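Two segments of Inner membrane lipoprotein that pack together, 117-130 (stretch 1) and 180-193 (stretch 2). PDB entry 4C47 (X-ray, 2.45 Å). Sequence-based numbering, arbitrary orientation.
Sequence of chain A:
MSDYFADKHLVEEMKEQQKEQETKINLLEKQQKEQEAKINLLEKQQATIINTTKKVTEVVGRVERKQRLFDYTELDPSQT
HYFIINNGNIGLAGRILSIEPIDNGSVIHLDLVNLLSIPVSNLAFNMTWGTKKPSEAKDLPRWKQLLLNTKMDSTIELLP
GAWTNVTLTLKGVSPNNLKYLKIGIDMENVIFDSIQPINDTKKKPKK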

# COMPACT_ATOMS: atom_id res chain seq x y z
N SER A 117 -16.95 20.79 14.46
CA SER A 117 -17.36 22.01 15.15
C SER A 117 -18.24 22.91 14.28
O SER A 117 -18.73 23.94 14.74
CB SER A 117 -16.13 22.79 15.61
OG SER A 117 -15.33 23.18 14.51
N ILE A 118 -18.42 22.54 13.01
CA ILE A 118 -19.29 23.28 12.11
C ILE A 118 -20.38 22.35 11.55
O ILE A 118 -20.16 21.15 11.41
CB ILE A 118 -18.51 23.94 10.96
CG1 ILE A 118 -17.75 22.89 10.14
CG2 ILE A 118 -17.55 24.98 11.50
CD1 ILE A 118 -17.08 23.46 8.91
N PRO A 119 -21.56 22.92 11.26
CA PRO A 119 -22.65 22.12 10.69
C PRO A 119 -22.27 21.50 9.35
O PRO A 119 -21.47 22.09 8.61
CB PRO A 119 -23.77 23.15 10.48
CG PRO A 119 -23.45 24.27 11.40
CD PRO A 119 -21.95 24.32 11.48
N VAL A 120 -22.82 20.34 9.05
CA VAL A 120 -22.71 19.75 7.72
C VAL A 120 -24.11 19.42 7.22
O VAL A 120 -24.97 18.97 7.98
CB VAL A 120 -21.81 18.49 7.71
CG1 VAL A 120 -20.39 18.84 8.09
CG2 VAL A 120 -22.35 17.42 8.64
N SER A 121 -24.36 19.66 5.93
CA SER A 121 -25.68 19.43 5.36
C SER A 121 -25.59 18.71 4.03
O SER A 121 -24.54 18.67 3.40
CB SER A 121 -26.41 20.76 5.18
OG SER A 121 -26.58 21.43 6.42
N ASN A 122 -26.72 18.14 3.61
CA ASN A 122 -26.83 17.46 2.33
C ASN A 122 -25.83 16.32 2.16
O ASN A 122 -25.21 16.18 1.10
CB ASN A 122 -26.73 18.45 1.17
CG ASN A 122 -27.70 19.61 1.31
OD1 ASN A 122 -28.71 19.50 2.00
ND2 ASN A 122 -27.39 20.73 0.66
N LEU A 123 -25.68 15.52 3.21
CA LEU A 123 -24.86 14.33 3.16
C LEU A 123 -25.61 13.23 2.42
O LEU A 123 -26.83 13.14 2.51
CB LEU A 123 -24.52 13.85 4.58
CG LEU A 123 -23.35 14.49 5.31
CD1 LEU A 123 -23.35 14.09 6.78
CD2 LEU A 123 -22.03 14.09 4.67
N ALA A 124 -24.87 12.40 1.69
CA ALA A 124 -25.44 11.22 1.06
C ALA A 124 -24.73 9.99 1.59
O ALA A 124 -23.53 10.03 1.88
CB ALA A 124 -25.32 11.31 -0.46
N PHE A 125 -25.45 8.88 1.73
CA PHE A 125 -24.87 7.68 2.31
C PHE A 125 -24.86 6.52 1.33
O PHE A 125 -25.91 6.12 0.82
CB PHE A 125 -25.61 7.29 3.59
CG PHE A 125 -25.63 8.36 4.64
CD1 PHE A 125 -24.59 8.48 5.54
CD2 PHE A 125 -26.69 9.25 4.72
CE1 PHE A 125 -24.60 9.47 6.51
CE2 PHE A 125 -26.71 10.24 5.68
CZ PHE A 125 -25.67 10.35 6.57
N ASN A 126 -23.68 5.97 1.06
CA ASN A 126 -23.60 4.73 0.30
C ASN A 126 -23.79 3.56 1.25
O ASN A 126 -23.07 3.44 2.24
CB ASN A 126 -22.26 4.63 -0.43
CG ASN A 126 -22.11 5.67 -1.52
OD1 ASN A 126 -23.09 6.10 -2.12
ND2 ASN A 126 -20.87 6.08 -1.79
N MET A 127 -24.78 2.72 0.97
CA MET A 127 -25.09 1.62 1.88
C MET A 127 -25.19 0.27 1.19
O MET A 127 -25.76 0.15 0.11
CB MET A 127 -26.39 1.90 2.65
CG MET A 127 -26.29 3.08 3.60
SD MET A 127 -27.82 3.35 4.50
CE MET A 127 -28.99 3.41 3.14
N THR A 128 -24.61 -0.74 1.83
CA THR A 128 -24.67 -2.12 1.35
C THR A 128 -25.02 -3.00 2.53
O THR A 128 -24.46 -2.84 3.60
CB THR A 128 -23.32 -2.56 0.77
OG1 THR A 128 -22.93 -1.67 -0.28
CG2 THR A 128 -23.42 -3.98 0.21
N TRP A 129 -25.96 -3.93 2.36
CA TRP A 129 -26.39 -4.73 3.50
C TRP A 129 -26.78 -6.15 3.13
O TRP A 129 -27.07 -6.45 1.97
CB TRP A 129 -27.55 -4.05 4.23
CG TRP A 129 -28.79 -3.93 3.41
CD1 TRP A 129 -29.87 -4.76 3.44
CD2 TRP A 129 -29.08 -2.93 2.44
NE1 TRP A 129 -30.82 -4.34 2.54
CE2 TRP A 129 -30.36 -3.21 1.91
CE3 TRP A 129 -28.39 -1.81 1.95
CZ2 TRP A 129 -30.96 -2.43 0.93
CZ3 TRP A 129 -28.99 -1.03 0.98
CH2 TRP A 129 -30.26 -1.34 0.48
N GLY A 130 -26.80 -7.02 4.13
CA GLY A 130 -27.24 -8.38 3.91
C GLY A 130 -26.84 -9.34 5.01
O GLY A 130 -26.64 -8.95 6.16
N TYR A 180 -25.03 -7.81 8.29
CA TYR A 180 -23.98 -7.06 7.61
C TYR A 180 -24.47 -5.71 7.12
O TYR A 180 -25.43 -5.63 6.34
CB TYR A 180 -23.40 -7.86 6.44
CG TYR A 180 -22.27 -7.13 5.73
CD1 TYR A 180 -21.02 -7.03 6.31
CD2 TYR A 180 -22.47 -6.53 4.49
CE1 TYR A 180 -19.99 -6.36 5.68
CE2 TYR A 180 -21.44 -5.86 3.85
CZ TYR A 180 -20.20 -5.78 4.45
OH TYR A 180 -19.18 -5.11 3.82
N LEU A 181 -23.79 -4.66 7.57
CA LEU A 181 -24.06 -3.31 7.10
C LEU A 181 -22.76 -2.58 6.84
O LEU A 181 -21.90 -2.48 7.71
CB LEU A 181 -24.92 -2.54 8.10
CG LEU A 181 -25.26 -1.10 7.71
CD1 LEU A 181 -25.98 -1.05 6.37
CD2 LEU A 181 -26.09 -0.44 8.80
N LYS A 182 -22.62 -2.08 5.62
CA LYS A 182 -21.48 -1.29 5.20
C LYS A 182 -22.00 0.09 4.83
O LYS A 182 -22.87 0.22 3.97
CB LYS A 182 -20.83 -1.94 3.99
CG LYS A 182 -19.66 -1.17 3.39
CD LYS A 182 -19.35 -1.71 2.00
CE LYS A 182 -17.90 -1.53 1.63
NZ LYS A 182 -17.57 -2.24 0.35
N ILE A 183 -21.48 1.11 5.49
CA ILE A 183 -21.96 2.47 5.26
C ILE A 183 -20.82 3.47 5.06
O ILE A 183 -19.87 3.53 5.85
CB ILE A 183 -22.92 2.92 6.38
CG1 ILE A 183 -23.40 4.35 6.13
CG2 ILE A 183 -22.26 2.80 7.75
CD1 ILE A 183 -24.50 4.80 7.06
N GLY A 184 -20.92 4.25 3.98
CA GLY A 184 -19.93 5.25 3.66
C GLY A 184 -20.53 6.60 3.31
O GLY A 184 -21.74 6.72 3.09
N ILE A 185 -19.68 7.62 3.25
CA ILE A 185 -20.11 8.98 2.98
C ILE A 185 -19.84 9.42 1.55
O ILE A 185 -18.71 9.37 1.07
CB ILE A 185 -19.41 9.99 3.93
CG1 ILE A 185 -19.76 9.69 5.38
CG2 ILE A 185 -19.81 11.41 3.57
CD1 ILE A 185 -21.22 9.86 5.69
N ASP A 186 -20.89 9.87 0.86
CA ASP A 186 -20.73 10.53 -0.43
C ASP A 186 -20.64 12.03 -0.18
O ASP A 186 -21.48 12.61 0.51
CB ASP A 186 -21.90 10.20 -1.36
CG ASP A 186 -21.58 10.50 -2.82
OD1 ASP A 186 -21.02 11.58 -3.10
OD2 ASP A 186 -21.89 9.65 -3.68
N MET A 187 -19.61 12.66 -0.76
CA MET A 187 -19.26 14.03 -0.42
C MET A 187 -19.54 15.03 -1.53
O MET A 187 -19.14 16.19 -1.44
CB MET A 187 -17.78 14.10 -0.05
CG MET A 187 -17.42 13.26 1.16
SD MET A 187 -17.34 14.27 2.65
CE MET A 187 -15.87 15.22 2.32
N GLU A 188 -20.23 14.58 -2.58
CA GLU A 188 -20.48 15.40 -3.76
C GLU A 188 -21.18 16.73 -3.48
O GLU A 188 -20.70 17.78 -3.89
CB GLU A 188 -21.27 14.60 -4.80
N ASN A 189 -22.30 16.67 -2.77
CA ASN A 189 -23.10 17.87 -2.52
C ASN A 189 -23.08 18.35 -1.07
O ASN A 189 -24.01 19.02 -0.61
CB ASN A 189 -24.54 17.64 -2.97
CG ASN A 189 -24.64 17.27 -4.44
OD1 ASN A 189 -23.89 17.78 -5.27
ND2 ASN A 189 -25.56 16.37 -4.76
N VAL A 190 -22.02 18.00 -0.35
CA VAL A 190 -21.85 18.40 1.04
C VAL A 190 -21.60 19.90 1.17
O VAL A 190 -20.82 20.47 0.40
CB VAL A 190 -20.69 17.61 1.70
CG1 VAL A 190 -20.28 18.24 3.02
CG2 VAL A 190 -21.09 16.16 1.89
N ILE A 191 -22.27 20.54 2.13
CA ILE A 191 -22.09 21.96 2.37
C ILE A 191 -21.65 22.24 3.81
O ILE A 191 -22.30 21.80 4.76
CB ILE A 191 -23.39 22.74 2.09
N PHE A 192 -20.55 22.97 3.96
CA PHE A 192 -20.07 23.38 5.28
C PHE A 192 -20.55 24.78 5.60
O PHE A 192 -20.60 25.65 4.72
CB PHE A 192 -18.54 23.36 5.33
CG PHE A 192 -17.94 22.00 5.16
CD1 PHE A 192 -17.77 21.16 6.25
CD2 PHE A 192 -17.53 21.56 3.91
CE1 PHE A 192 -17.20 19.91 6.09
CE2 PHE A 192 -16.97 20.31 3.75
CZ PHE A 192 -16.80 19.48 4.84
N ASP A 193 -20.90 25.01 6.86
CA ASP A 193 -21.25 26.35 7.33
C ASP A 193 -21.32 26.43 8.85
O ASP A 193 -20.95 27.44 9.45
CB ASP A 193 -22.58 26.82 6.72
CG ASP A 193 -22.57 28.30 6.39
OD1 ASP A 193 -21.48 28.85 6.17
OD2 ASP A 193 -23.67 28.90 6.33

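The two segments pair as antiparallel strands. Strand 124-130 runs beside strand 180-186, with an angle of 150° between their N-to-C directions. A second, shorter ladder joins Val-120 and Ser-121 to Phe-192 and Ile-191. The register shifts by two residues between the ladders, where loops intervene. Together the segments bury 1152 Å², both sides summed. Asn-126, Tyr-180 and Asp-186 have the largest areas covered by the opposite segment.

Asn-126 sits opposite Gly-184 as a hydrogen-bonded pair. Asn-126 N donates to Gly-184 O at 2.9 Å, and Gly-184 N donates to Asn-126 O, also at 2.9 Å. Both bonds are made by backbone atoms; the side chain takes no part in them. Gly-184 has no side chain to set beside that of Asn-126, although there is room for a CB at this position. The carbonyl of Asn-126 also accepts a CA-H...O contact from Ile-183 CA, at 3.4 Å from Asn-126 O. Asn-126 OD1 lies 4.1 Å from Asp-186 OD2; the two oxygens are not hydrogen-bonded to each other. Each of these two atoms is hydrogen-bonded elsewhere in the structure.

Asp-186 pairs with Ala-124 at the end of the longer ladder. Asp-186 N donates to Ala-124 O at 2.8 Å, with an angle of 164°. The side chains lie on the same face, and Ala-124 CB, the whole of its side chain, is 3.7 Å from Asp-186 CB. Asp-186 OD1 turns to its own segment and accepts a hydrogen bond from Glu-188 N at 3.1 Å. This ties the strand end to the type I turn from Met-187 to Val-190.

Tyr-180 pairs with Gly-130 at the other end. Gly-130 N donates to Tyr-180 O at 2.9 Å. The return bond from Tyr-180 N to Gly-130 O is also 2.9 Å, but its angle of 125° makes it weak. Gly-130 N lies at the edge of the Tyr-180 ring, near its plane. The backbone angles of Gly-130 by themselves call for glycine, because a CB would be jammed against the preceding carbonyl oxygen. Tyr-180 O also receives a CA-H...O contact from Trp-129 CA at 3.1 Å.

Between Asn-126 and Gly-130, the pair Thr-128 and Lys-182 continues the ladder. Thr-128 N donates to Lys-182 O at 2.9 Å, and Lys-182 N to Thr-128 O at 2.8 Å.

The face that carries Phe-125, Met-127, Ile-183 and Ile-185 is apolar. Phe-125 CE1 meets Ile-185 CD1 at 3.5 Å, and Phe-125 CD1 lies 4.0 Å from Ile-183 CD1. Leu-123 bridges the register shift: its CD2 is 3.6 Å from both Ile-185 CG2 and Val-190 CG2.

In the shorter ladder, Ser-121 and Ile-191 exchange two backbone bonds, Ser-121 N to Ile-191 O and Ile-191 N to Ser-121 O, each 3.2 Å. Nearby, Ile-118 CD1 packs against Phe-192 CD1 at 3.6 Å.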